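Local atomic coordinates of centrosomal protein of 104 kDa (Homo sapiens, PDB entry 5LPH), a protein that is required for ciliogenesis and for structural integrity at the ciliary tip, and interacts with tubulin, probably through its TOG domain. Residues A[189-200]-A[232-241]; A[134-143]-A[172-182]. All coordinates share one frame; numbering follows the deposited sequence.

Interaction 1: A[189-200]-A[232-241]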
# COMPACT_ATOMS: atom_id res chain seq x y z
N ALA A 189 13.20 -7.09 11.05
CA ALA A 189 13.70 -7.05 12.43
C ALA A 189 13.84 -5.62 12.95
O ALA A 189 13.34 -5.29 14.02
CB ALA A 189 15.03 -7.77 12.53
N ASN A 190 14.50 -4.78 12.15
CA ASN A 190 14.72 -3.36 12.50
C ASN A 190 13.55 -2.41 12.13
O ASN A 190 13.74 -1.19 12.11
CB ASN A 190 16.02 -2.87 11.84
CG ASN A 190 15.93 -2.79 10.32
OD1 ASN A 190 15.25 -3.61 9.69
ND2 ASN A 190 16.62 -1.82 9.73
N SER A 191 12.36 -2.96 11.86
CA SER A 191 11.21 -2.15 11.48
C SER A 191 10.73 -1.30 12.64
O SER A 191 10.84 -1.71 13.81
CB SER A 191 10.05 -3.03 10.98
OG SER A 191 9.53 -3.85 12.00
N SER A 192 10.22 -0.11 12.32
CA SER A 192 9.75 0.83 13.33
C SER A 192 8.45 0.33 13.95
O SER A 192 7.74 -0.51 13.38
CB SER A 192 9.58 2.25 12.76
OG SER A 192 8.30 2.41 12.17
N VAL A 193 8.15 0.89 15.12
CA VAL A 193 6.94 0.57 15.87
C VAL A 193 5.69 0.97 15.08
O VAL A 193 4.73 0.20 15.00
CB VAL A 193 6.93 1.26 17.26
CG1 VAL A 193 5.64 1.00 18.01
CG2 VAL A 193 8.11 0.80 18.11
N HIS A 194 5.72 2.16 14.46
CA HIS A 194 4.59 2.67 13.68
C HIS A 194 4.31 1.86 12.41
O HIS A 194 3.16 1.58 12.10
CB HIS A 194 4.81 4.14 13.29
CG HIS A 194 4.83 5.08 14.45
ND1 HIS A 194 3.88 5.06 15.44
CD2 HIS A 194 5.68 6.10 14.76
CE1 HIS A 194 4.14 6.01 16.33
NE2 HIS A 194 5.23 6.65 15.93
N LEU A 195 5.37 1.50 11.69
CA LEU A 195 5.26 0.74 10.45
C LEU A 195 4.64 -0.63 10.68
O LEU A 195 3.72 -1.03 9.97
CB LEU A 195 6.65 0.59 9.81
CG LEU A 195 6.72 -0.01 8.40
CD1 LEU A 195 6.13 0.95 7.37
CD2 LEU A 195 8.16 -0.33 8.04
N ALA A 196 5.16 -1.34 11.68
CA ALA A 196 4.66 -2.67 12.06
C ALA A 196 3.19 -2.65 12.49
O ALA A 196 2.40 -3.50 12.04
CB ALA A 196 5.53 -3.26 13.16
N MSE A 197 2.82 -1.69 13.34
CA MSE A 197 1.43 -1.55 13.86
C MSE A 197 0.48 -1.22 12.74
O MSE A 197 -0.63 -1.76 12.71
CB MSE A 197 1.29 -0.56 15.04
CG MSE A 197 0.46 -1.07 16.25
SE MSE A 197 1.09 -2.83 16.90
CE MSE A 197 2.82 -2.10 17.52
N SER A 198 0.90 -0.37 11.81
CA SER A 198 0.06 0.00 10.66
C SER A 198 -0.19 -1.17 9.72
O SER A 198 -1.32 -1.36 9.27
CB SER A 198 0.67 1.17 9.87
OG SER A 198 0.62 2.38 10.60
N GLN A 199 0.85 -1.95 9.43
CA GLN A 199 0.71 -3.13 8.56
C GLN A 199 -0.25 -4.16 9.17
O GLN A 199 -1.10 -4.72 8.48
CB GLN A 199 2.08 -3.77 8.30
CG GLN A 199 2.02 -4.90 7.28
CD GLN A 199 3.38 -5.41 6.83
OE1 GLN A 199 4.39 -4.71 6.92
NE2 GLN A 199 3.41 -6.63 6.33
N MSE A 200 -0.11 -4.39 10.47
CA MSE A 200 -0.98 -5.31 11.20
C MSE A 200 -2.41 -4.85 11.26
O MSE A 200 -3.33 -5.66 11.11
CB MSE A 200 -0.42 -5.48 12.60
CG MSE A 200 0.62 -6.55 12.53
SE MSE A 200 1.54 -6.63 14.25
CE MSE A 200 1.34 -8.60 14.37
N HIS A 232 8.93 -10.84 17.15
CA HIS A 232 9.30 -9.42 17.02
C HIS A 232 9.69 -8.84 18.39
O HIS A 232 9.14 -9.25 19.41
CB HIS A 232 8.15 -8.61 16.40
CG HIS A 232 8.60 -7.36 15.71
ND1 HIS A 232 8.46 -6.11 16.28
CD2 HIS A 232 9.18 -7.17 14.51
CE1 HIS A 232 8.95 -5.20 15.45
NE2 HIS A 232 9.38 -5.82 14.37
N ARG A 233 10.63 -7.90 18.39
CA ARG A 233 11.17 -7.32 19.63
C ARG A 233 10.16 -6.48 20.44
O ARG A 233 10.26 -6.39 21.66
CB ARG A 233 12.42 -6.48 19.34
CG ARG A 233 12.16 -5.13 18.69
CD ARG A 233 13.44 -4.47 18.21
NE ARG A 233 13.18 -3.12 17.70
CZ ARG A 233 12.65 -2.83 16.51
NH1 ARG A 233 12.30 -3.79 15.65
NH2 ARG A 233 12.45 -1.56 16.17
N VAL A 234 9.20 -5.89 19.74
CA VAL A 234 8.21 -4.98 20.33
C VAL A 234 7.06 -5.80 20.90
O VAL A 234 6.45 -6.59 20.17
CB VAL A 234 7.67 -3.98 19.28
CG1 VAL A 234 6.66 -3.00 19.90
CG2 VAL A 234 8.82 -3.22 18.64
N TYR A 235 6.76 -5.59 22.18
CA TYR A 235 5.70 -6.33 22.89
C TYR A 235 4.34 -6.21 22.21
O TYR A 235 3.64 -7.21 22.01
CB TYR A 235 5.59 -5.86 24.34
CG TYR A 235 4.46 -6.51 25.12
CD1 TYR A 235 4.59 -7.79 25.65
CD2 TYR A 235 3.24 -5.84 25.31
CE1 TYR A 235 3.56 -8.39 26.35
CE2 TYR A 235 2.19 -6.44 26.00
CZ TYR A 235 2.36 -7.71 26.53
OH TYR A 235 1.33 -8.31 27.22
N GLU A 236 3.97 -4.98 21.86
CA GLU A 236 2.68 -4.70 21.22
C GLU A 236 2.50 -5.40 19.85
O GLU A 236 1.38 -5.79 19.49
CB GLU A 236 2.48 -3.18 21.14
CG GLU A 236 1.05 -2.71 20.94
CD GLU A 236 0.95 -1.20 20.90
OE1 GLU A 236 -0.14 -0.66 21.15
OE2 GLU A 236 1.97 -0.53 20.63
N VAL A 237 3.60 -5.57 19.10
CA VAL A 237 3.57 -6.35 17.85
C VAL A 237 3.25 -7.82 18.13
O VAL A 237 2.37 -8.41 17.49
CB VAL A 237 4.89 -6.22 17.04
CG1 VAL A 237 4.98 -7.27 15.93
CG2 VAL A 237 5.02 -4.82 16.47
N ARG A 238 3.97 -8.42 19.07
CA ARG A 238 3.74 -9.81 19.47
C ARG A 238 2.31 -10.00 19.98
O ARG A 238 1.65 -10.97 19.61
CB ARG A 238 4.72 -10.23 20.56
CG ARG A 238 6.18 -10.25 20.13
CD ARG A 238 7.02 -11.06 21.10
NE ARG A 238 7.02 -10.52 22.46
CZ ARG A 238 7.80 -9.53 22.90
NH1 ARG A 238 8.67 -8.91 22.10
NH2 ARG A 238 7.70 -9.14 24.17
N GLU A 239 1.84 -9.06 20.79
CA GLU A 239 0.48 -9.11 21.34
C GLU A 239 -0.61 -9.08 20.25
O GLU A 239 -1.62 -9.75 20.38
CB GLU A 239 0.26 -7.98 22.35
CG GLU A 239 -1.01 -8.11 23.19
CD GLU A 239 -1.24 -6.94 24.14
OE1 GLU A 239 -0.46 -5.96 24.12
OE2 GLU A 239 -2.22 -6.99 24.91
N THR A 240 -0.40 -8.29 19.19
CA THR A 240 -1.36 -8.22 18.08
C THR A 240 -1.35 -9.51 17.24
O THR A 240 -2.39 -9.94 16.73
CB THR A 240 -1.11 -7.01 17.15
OG1 THR A 240 -0.83 -5.83 17.93
CG2 THR A 240 -2.33 -6.74 16.25
N ALA A 241 -0.18 -10.12 17.10
CA ALA A 241 -0.07 -11.43 16.42
C ALA A 241 -0.92 -12.50 17.11
O ALA A 241 -1.61 -13.29 16.44
CB ALA A 241 1.38 -11.87 16.35
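Two neighbouring helices of the HEAT-repeat array that builds this TOG domain meet here, with Met197 and Met200 packed against Val237 and Thr240 and with polar contacts between the loops that precede the two helices. The axes of 193-200 and 235-241 approach to 10.0 Å at only 12°, a near-parallel pairing. Arg233 directs its NH1 and NH2 end-on to the single acceptor Ser191 O. Arg233 NH2 lies 2.9 Å from Ser191 O, above the carbonyl plane, and carries most of the grip. Arg233 NH1 is 3.1 Å from Ser191 O, in that plane, but the bond is bent, and a too-close approach to Ala189 O makes the placement of NH1 less certain. Beside it, His232 NE2 donates to Ser191 OG at 3.1 Å, with the hydroxyl tilted slightly out of the ring plane; this hydroxyl also bonds Lys188 O.

Further along, Val237 presents two methyls: CG2 rests 3.7 Å from Ala196 CB and also meets Met197 CE, while CG1 faces Met200 SE. Both long side chains are selenomethionines. Met197, bent at chi2 (52°) and again at chi3 (67°), folds its CE in beside Val237 CG2 and along the Glu236 side chain, from CB to the carboxylate OE2. Met200 CE lies against the backbone of 235-241, closest to Val237 O at 3.3 Å, and also against Ala241 CB; Phe225 and Ala229 of helix 219-229 touch this side chain too. Thr240 OG1 bonds Glu236 O in its own helix at 2.7 Å, which satisfies the hydroxyl proton while Met197 SE passes alongside.

The chemistry thus divides the contact: directional bonds from Arg233 and His232 fix the loop around Ser191, and the helices beyond rely on mostly nonpolar packing, with the charge of Arg233 probably polarising the carbonyl it holds.

Interaction 2: A[134-143]-A[172-182]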
# COMPACT_ATOMS: atom_id res chain seq x y z
N THR A 134 -3.70 -1.16 -14.62
CA THR A 134 -4.15 -1.11 -13.23
C THR A 134 -3.09 -1.69 -12.30
O THR A 134 -2.72 -1.07 -11.31
CB THR A 134 -5.49 -1.85 -13.04
OG1 THR A 134 -6.48 -1.25 -13.87
CG2 THR A 134 -5.95 -1.78 -11.59
N ALA A 135 -2.58 -2.87 -12.66
CA ALA A 135 -1.51 -3.51 -11.90
C ALA A 135 -0.27 -2.63 -11.78
O ALA A 135 0.34 -2.56 -10.72
CB ALA A 135 -1.15 -4.86 -12.51
N HIS A 136 0.11 -1.98 -12.88
CA HIS A 136 1.27 -1.08 -12.87
C HIS A 136 1.11 0.09 -11.87
O HIS A 136 2.03 0.37 -11.11
CB HIS A 136 1.57 -0.56 -14.28
CG HIS A 136 2.76 0.33 -14.35
ND1 HIS A 136 4.06 -0.15 -14.39
CD2 HIS A 136 2.86 1.68 -14.37
CE1 HIS A 136 4.90 0.87 -14.44
NE2 HIS A 136 4.20 1.99 -14.43
N CYS A 137 -0.06 0.74 -11.88
CA CYS A 137 -0.36 1.81 -10.92
C CYS A 137 -0.22 1.33 -9.48
O CYS A 137 0.42 1.99 -8.65
CB CYS A 137 -1.78 2.33 -11.12
SG CYS A 137 -2.04 3.16 -12.70
N VAL A 138 -0.80 0.17 -9.20
CA VAL A 138 -0.79 -0.40 -7.86
C VAL A 138 0.62 -0.80 -7.42
O VAL A 138 1.05 -0.43 -6.32
CB VAL A 138 -1.78 -1.58 -7.78
CG1 VAL A 138 -1.62 -2.35 -6.47
CG2 VAL A 138 -3.21 -1.07 -7.91
N GLU A 139 1.34 -1.53 -8.27
CA GLU A 139 2.68 -2.05 -7.91
C GLU A 139 3.73 -0.95 -7.69
O GLU A 139 4.62 -1.11 -6.86
CB GLU A 139 3.19 -3.04 -8.98
CG GLU A 139 2.40 -4.34 -9.05
CD GLU A 139 2.66 -5.15 -10.32
OE1 GLU A 139 2.83 -4.54 -11.40
OE2 GLU A 139 2.66 -6.40 -10.25
N ARG A 140 3.63 0.14 -8.44
CA ARG A 140 4.57 1.26 -8.31
C ARG A 140 4.28 2.20 -7.15
O ARG A 140 5.19 2.91 -6.73
CB ARG A 140 4.62 2.07 -9.61
CG ARG A 140 5.10 1.31 -10.84
CD ARG A 140 6.51 0.75 -10.67
NE ARG A 140 7.52 1.80 -10.53
CZ ARG A 140 8.76 1.62 -10.06
NH1 ARG A 140 9.18 0.42 -9.65
NH2 ARG A 140 9.59 2.65 -10.00
N THR A 141 3.05 2.21 -6.63
CA THR A 141 2.63 3.17 -5.59
C THR A 141 2.39 2.57 -4.21
O THR A 141 2.73 3.21 -3.22
CB THR A 141 1.37 3.95 -6.00
OG1 THR A 141 0.28 3.04 -6.21
CG2 THR A 141 1.63 4.74 -7.27
N ILE A 142 1.81 1.37 -4.13
CA ILE A 142 1.43 0.81 -2.82
C ILE A 142 2.62 0.61 -1.86
O ILE A 142 2.50 0.95 -0.69
CB ILE A 142 0.52 -0.47 -2.92
CG1 ILE A 142 0.05 -0.95 -1.54
CG2 ILE A 142 1.21 -1.69 -3.48
CD1 ILE A 142 -0.74 0.05 -0.74
N PRO A 143 3.77 0.08 -2.36
CA PRO A 143 4.90 -0.08 -1.44
C PRO A 143 5.43 1.24 -0.86
O PRO A 143 5.83 1.29 0.30
CB PRO A 143 5.98 -0.75 -2.31
CG PRO A 143 5.24 -1.31 -3.48
CD PRO A 143 4.14 -0.32 -3.72
N GLU A 172 -11.69 -3.18 -9.68
CA GLU A 172 -10.61 -3.57 -10.60
C GLU A 172 -9.34 -4.00 -9.88
O GLU A 172 -8.65 -4.92 -10.33
CB GLU A 172 -10.27 -2.42 -11.57
CG GLU A 172 -11.42 -1.83 -12.36
CD GLU A 172 -12.03 -0.58 -11.72
OE1 GLU A 172 -12.08 -0.49 -10.47
OE2 GLU A 172 -12.47 0.31 -12.48
N VAL A 173 -9.03 -3.35 -8.76
CA VAL A 173 -7.83 -3.66 -7.98
C VAL A 173 -8.02 -4.90 -7.11
O VAL A 173 -7.10 -5.71 -6.97
CB VAL A 173 -7.41 -2.45 -7.11
CG1 VAL A 173 -6.23 -2.80 -6.20
CG2 VAL A 173 -7.06 -1.28 -8.00
N LYS A 174 -9.21 -5.03 -6.50
CA LYS A 174 -9.57 -6.21 -5.70
C LYS A 174 -9.40 -7.52 -6.48
O LYS A 174 -8.93 -8.51 -5.92
CB LYS A 174 -11.03 -6.10 -5.20
CG LYS A 174 -11.46 -7.26 -4.31
CD LYS A 174 -12.86 -7.15 -3.74
CE LYS A 174 -13.46 -8.52 -3.51
NZ LYS A 174 -14.90 -8.51 -3.14
N SER A 175 -9.78 -7.51 -7.76
CA SER A 175 -9.64 -8.68 -8.65
C SER A 175 -8.20 -9.17 -8.85
O SER A 175 -7.98 -10.36 -9.08
CB SER A 175 -10.23 -8.37 -10.03
OG SER A 175 -11.54 -7.82 -9.92
N LEU A 176 -7.23 -8.26 -8.79
CA LEU A 176 -5.82 -8.59 -9.02
C LEU A 176 -5.11 -9.28 -7.86
O LEU A 176 -4.04 -9.86 -8.07
CB LEU A 176 -5.03 -7.33 -9.38
CG LEU A 176 -5.45 -6.62 -10.67
CD1 LEU A 176 -4.93 -5.19 -10.69
CD2 LEU A 176 -4.96 -7.38 -11.89
N GLN A 177 -5.67 -9.18 -6.66
CA GLN A 177 -5.11 -9.81 -5.45
C GLN A 177 -3.70 -9.34 -5.06
O GLN A 177 -2.96 -10.06 -4.38
CB GLN A 177 -5.12 -11.35 -5.58
CG GLN A 177 -6.47 -11.95 -5.96
CD GLN A 177 -6.44 -13.47 -6.02
OE1 GLN A 177 -5.44 -14.10 -5.66
NE2 GLN A 177 -7.54 -14.06 -6.47
N ILE A 178 -3.36 -8.12 -5.45
CA ILE A 178 -2.00 -7.60 -5.27
C ILE A 178 -1.78 -7.06 -3.85
O ILE A 178 -0.75 -7.36 -3.23
CB ILE A 178 -1.68 -6.51 -6.32
CG1 ILE A 178 -1.64 -7.12 -7.73
CG2 ILE A 178 -0.36 -5.82 -6.03
CD1 ILE A 178 -1.79 -6.11 -8.84
N ILE A 179 -2.72 -6.26 -3.35
CA ILE A 179 -2.52 -5.54 -2.09
C ILE A 179 -2.39 -6.46 -0.88
O ILE A 179 -1.49 -6.25 -0.06
CB ILE A 179 -3.57 -4.41 -1.88
CG1 ILE A 179 -3.24 -3.25 -2.84
CG2 ILE A 179 -3.59 -3.90 -0.44
CD1 ILE A 179 -4.31 -2.19 -2.99
N PRO A 180 -3.26 -7.49 -0.76
CA PRO A 180 -3.08 -8.47 0.32
C PRO A 180 -1.68 -9.09 0.39
O PRO A 180 -1.18 -9.34 1.48
CB PRO A 180 -4.14 -9.52 -0.00
CG PRO A 180 -5.25 -8.71 -0.57
CD PRO A 180 -4.57 -7.67 -1.41
N SER A 181 -1.06 -9.31 -0.77
CA SER A 181 0.29 -9.87 -0.82
C SER A 181 1.38 -8.98 -0.21
O SER A 181 2.38 -9.49 0.29
CB SER A 181 0.65 -10.22 -2.27
OG SER A 181 1.98 -10.69 -2.36
N TYR A 182 1.20 -7.66 -0.27
CA TYR A 182 2.10 -6.72 0.43
C TYR A 182 1.90 -6.74 1.93
O TYR A 182 2.86 -6.59 2.68
CB TYR A 182 1.94 -5.29 -0.08
CG TYR A 182 2.44 -5.12 -1.49
CD1 TYR A 182 3.80 -5.22 -1.78
CD2 TYR A 182 1.56 -4.87 -2.53
CE1 TYR A 182 4.26 -5.08 -3.08
CE2 TYR A 182 2.01 -4.73 -3.83
CZ TYR A 182 3.36 -4.83 -4.09
OH TYR A 182 3.79 -4.67 -5.38
O HOH W 1 6.39 -3.72 -5.42
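Tyr182 OH bonds a water at 2.8 Å, and the same water makes a long, weak bond to Glu139 O, a bridge between two near-parallel helices of the HEAT-repeat TOG domain. The axes of 134-143 and 178-182 come within 10.8 Å, at 22°, and no direct hydrogen bond joins the segments. With CG anti to its carbonyl carbon (chi1 -69°), Tyr182 lays its ring obliquely beside Pro143, whose CG is 3.9 Å from Tyr182 CE1. The phenol oxygen lies near Glu139 CG, and the ring and carboxylate planes stand almost perpendicular. Replacing Tyr182 by alanine would probably open a gap beside Pro143 and the Glu139 backbone and take from the water its shorter bond.

The rest of the seam is aliphatic. Val138 divides its methyls: CG1 packs 3.7 Å from Ile178 CG2 and more loosely on Ile179, while CG2 turns to Val173. Ile142 and Ile179 both also touch Ile164 of helix 154-169. Ala135 CB meets Ile178 CD1 at 3.9 Å. Before helix 178-183 come short helix 171-174 and the type I turn Lys174-Gln177; on these packs Thr134 CG2, 3.8 Å from Val173 CG2 and 3.7 Å from Leu176 CD1.

Along the chain the two contacts come in series: interaction 2 closes at Tyr182 before interaction 1 opens at Ala189. They lie about 23 Å apart, centre to centre, and interaction 2 is nearer the middle of the chain, its centre about 8 Å from the chain centre against about 17 Å for interaction 1. The join is made by helix 178-183 and helix 193-210, which follow one another; Gln199 NE2 packs near Tyr182 O and bonds Leu183 O at the end of helix 178-183 and Gln185 O in the loop after it. Each interaction pairs nearly parallel helices, so both repeat the side-by-side stacking of an all-helical HEAT array. Together they tie successive parts of this single TOG domain into one continuous, elongated body.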